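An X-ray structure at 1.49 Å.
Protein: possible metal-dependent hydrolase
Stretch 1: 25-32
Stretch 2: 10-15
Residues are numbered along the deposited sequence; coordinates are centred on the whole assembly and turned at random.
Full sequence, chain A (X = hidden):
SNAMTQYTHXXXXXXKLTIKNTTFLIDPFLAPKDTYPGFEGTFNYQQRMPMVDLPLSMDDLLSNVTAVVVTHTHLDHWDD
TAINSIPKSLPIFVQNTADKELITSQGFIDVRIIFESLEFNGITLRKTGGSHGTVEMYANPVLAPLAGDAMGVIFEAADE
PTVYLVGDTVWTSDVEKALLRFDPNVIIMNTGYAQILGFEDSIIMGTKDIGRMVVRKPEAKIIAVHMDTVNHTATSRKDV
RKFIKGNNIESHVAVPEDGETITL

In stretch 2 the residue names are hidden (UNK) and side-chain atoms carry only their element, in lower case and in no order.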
# COMPACT_ATOMS: atom_id res chain seq x y z
N LEU A 25 -17.94 15.06 -6.35
CA LEU A 25 -17.89 15.59 -4.99
C LEU A 25 -16.94 14.70 -4.19
O LEU A 25 -17.18 13.50 -4.02
CB LEU A 25 -19.29 15.60 -4.37
CG LEU A 25 -19.38 16.03 -2.90
CD1 LEU A 25 -18.91 17.46 -2.73
CD2 LEU A 25 -20.81 15.87 -2.36
N ILE A 26 -15.86 15.30 -3.72
CA ILE A 26 -14.80 14.58 -3.02
C ILE A 26 -14.91 14.73 -1.51
O ILE A 26 -15.06 15.85 -1.00
CB ILE A 26 -13.43 15.08 -3.49
CG1 ILE A 26 -13.20 14.66 -4.95
CG2 ILE A 26 -12.31 14.54 -2.60
CD1 ILE A 26 -12.04 15.38 -5.62
N ASP A 27 -14.88 13.60 -0.81
CA ASP A 27 -14.77 13.53 0.65
C ASP A 27 -15.66 14.55 1.37
O ASP A 27 -15.17 15.40 2.12
CB ASP A 27 -13.30 13.69 1.07
CG ASP A 27 -12.46 12.46 0.73
OD1 ASP A 27 -12.98 11.54 0.08
OD2 ASP A 27 -11.27 12.43 1.11
N PRO A 28 -16.99 14.43 1.18
CA PRO A 28 -17.92 15.42 1.74
C PRO A 28 -18.12 15.30 3.25
O PRO A 28 -18.68 14.30 3.74
CB PRO A 28 -19.22 15.10 1.00
CG PRO A 28 -19.14 13.63 0.77
CD PRO A 28 -17.69 13.40 0.40
N PHE A 29 -17.65 16.32 3.96
CA PHE A 29 -17.84 16.48 5.39
C PHE A 29 -18.59 17.80 5.48
O PHE A 29 -18.00 18.86 5.32
CB PHE A 29 -16.44 16.57 6.04
CG PHE A 29 -16.41 17.12 7.45
CD1 PHE A 29 -17.37 16.76 8.40
CD2 PHE A 29 -15.37 17.95 7.85
CE1 PHE A 29 -17.31 17.26 9.70
CE2 PHE A 29 -15.30 18.44 9.14
CZ PHE A 29 -16.26 18.10 10.07
N LEU A 30 -19.90 17.71 5.67
CA LEU A 30 -20.77 18.85 5.38
C LEU A 30 -21.43 19.50 6.60
O LEU A 30 -22.27 20.40 6.45
CB LEU A 30 -21.83 18.46 4.33
CG LEU A 30 -21.27 17.86 3.03
CD1 LEU A 30 -22.39 17.56 2.02
CD2 LEU A 30 -20.23 18.79 2.42
N ALA A 31 -21.06 19.07 7.80
CA ALA A 31 -21.72 19.55 9.02
C ALA A 31 -21.62 21.06 9.20
O ALA A 31 -20.63 21.68 8.83
CB ALA A 31 -21.13 18.84 10.25
N PRO A 32 -22.66 21.67 9.81
CA PRO A 32 -22.53 23.09 10.16
C PRO A 32 -21.40 23.34 11.15
O PRO A 32 -20.97 22.41 11.85
CB PRO A 32 -23.89 23.41 10.81
CG PRO A 32 -24.83 22.37 10.26
CD PRO A 32 -23.99 21.12 10.10
N UNK A 10 -14.11 23.30 -1.33
CA UNK A 10 -15.28 23.56 -0.47
C UNK A 10 -14.83 23.84 0.97
O UNK A 10 -14.94 24.97 1.45
c UNK A 10 -17.52 22.75 0.37
c UNK A 10 -16.82 22.25 -1.99
c UNK A 10 -17.45 23.48 -2.60
c UNK A 10 -16.33 22.44 -0.55
N UNK A 11 -14.30 22.83 1.65
CA UNK A 11 -13.90 23.01 3.04
C UNK A 11 -13.16 21.76 3.50
O UNK A 11 -13.63 20.67 3.26
c UNK A 11 -16.00 23.76 6.28
n UNK A 11 -18.48 23.38 7.59
c UNK A 11 -15.13 23.25 3.93
n UNK A 11 -16.73 22.50 6.36
c UNK A 11 -14.76 23.63 5.38
n UNK A 11 -18.50 21.16 6.98
c UNK A 11 -17.90 22.35 6.97
N UNK A 12 -12.03 21.95 4.18
CA UNK A 12 -11.16 20.84 4.60
C UNK A 12 -10.67 20.04 3.38
O UNK A 12 -9.94 20.59 2.55
c UNK A 12 -11.84 19.94 5.63
o UNK A 12 -9.79 19.61 6.86
c UNK A 12 -10.83 19.10 6.43
n UNK A 12 -11.15 17.83 6.64
N UNK A 13 -11.07 18.78 3.26
CA UNK A 13 -10.72 17.97 2.09
C UNK A 13 -11.89 17.85 1.10
O UNK A 13 -11.79 17.14 0.11
c UNK A 13 -10.24 16.58 2.51
N UNK A 14 -12.98 18.55 1.38
CA UNK A 14 -14.16 18.48 0.52
C UNK A 14 -13.98 19.44 -0.64
O UNK A 14 -13.67 20.61 -0.45
c UNK A 14 -15.44 18.85 1.29
o UNK A 14 -15.57 18.02 2.45
c UNK A 14 -16.69 18.70 0.41
N UNK A 15 -14.19 18.93 -1.85
CA UNK A 15 -14.07 19.75 -3.05
C UNK A 15 -14.92 19.17 -4.16
O UNK A 15 -15.44 18.07 -4.03
O HOH W 1 -15.57 20.11 5.16

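Position 10 carries four side-chain carbons and no heteroatom. The first is forked, and one arm is two carbons long, a pattern that belongs to isoleucine rather than to leucine, whose fork lies one atom further out. Its CA-to-CB bond points toward stretch 1, yet no side-chain atom comes within contact distance, so Ile-10 makes no direct contact there.

Position 11 has three carbons in a row, then a nitrogen, then a carbon bearing two more nitrogens. This is a guanidinium on an aliphatic stem, and the residue is Arg-11. Its side chain runs extended through chi1 and chi2 (both t) and bends at chi3 (61°, p), which brings the terminal nitrogens to the backbone of stretch 1. NH2 donates to Phe-29 O at 2.9 Å and to Ala-31 O at 2.9 Å; NH1 donates to Ala-31 O at 3.0 Å, so that carbonyl is held by both nitrogens. The acceptors lie at the edge of the guanidinium, near its plane, where its N-H bonds point. NH2 also sits 3.4 Å from Ala-31 N, but both are donors and no bond forms. CZ lies 5.3 Å from the centroid of the Phe-29 ring and 16° off its normal, a long approach worth at most a weak attraction.

At position 12 there are two side-chain carbons, the second carrying one oxygen and one nitrogen: a short carboxamide, hence Asn-12. Its ND2 is 4.4 Å from Phe-29 CD2, oblique to the ring, and is hydrogen-bonded elsewhere in the structure.

Position 13 shows a single side-chain carbon, which identifies Ala-13. Its CB is 4.4 Å from Asp-27 CB, and its backbone O is 3.9 Å from that same Asp-27 CB.

Position 14 has one carbon bearing an oxygen and a second carbon, the branched pattern of Thr-14. With chi1 at -56° (m), OG1 donates to Asp-27 O at 2.7 Å, while CG2 meets Leu-25 CD1 at 4.0 Å and Leu-30 CD2 at 4.1 Å. One small side chain thus serves both a polar and an apolar contact.

Position 15 has no side-chain atoms and is Gly-15. It pairs with Ile-26 in an antiparallel bridge, CA to CA 5.2 Å: Ile-26 N donates to Gly-15 O at 2.8 Å and 175°, whereas the return bond from Gly-15 N to Ile-26 O is weak, at 3.3 Å.

The contact works by extending this bridge with side-chain bonds to a loop. A type II' turn from Arg-11 to Thr-14, closed by Thr-14 N to Arg-11 O at 2.9 Å, reverses stretch 2. Beyond the bridge, Thr-14 CA approaches Ile-26 O at 3.2 Å in a CA-H...O contact, and its hydroxyl secures Asp-27. Arg-11 then holds Phe-29 and Ala-31. Water 1 reinforces this link, accepting from Arg-11 NE at 2.9 Å and donating to Arg-11 O at 2.8 Å and Phe-29 O at 2.7 Å.

Stretch 2 10-15: IRNATG
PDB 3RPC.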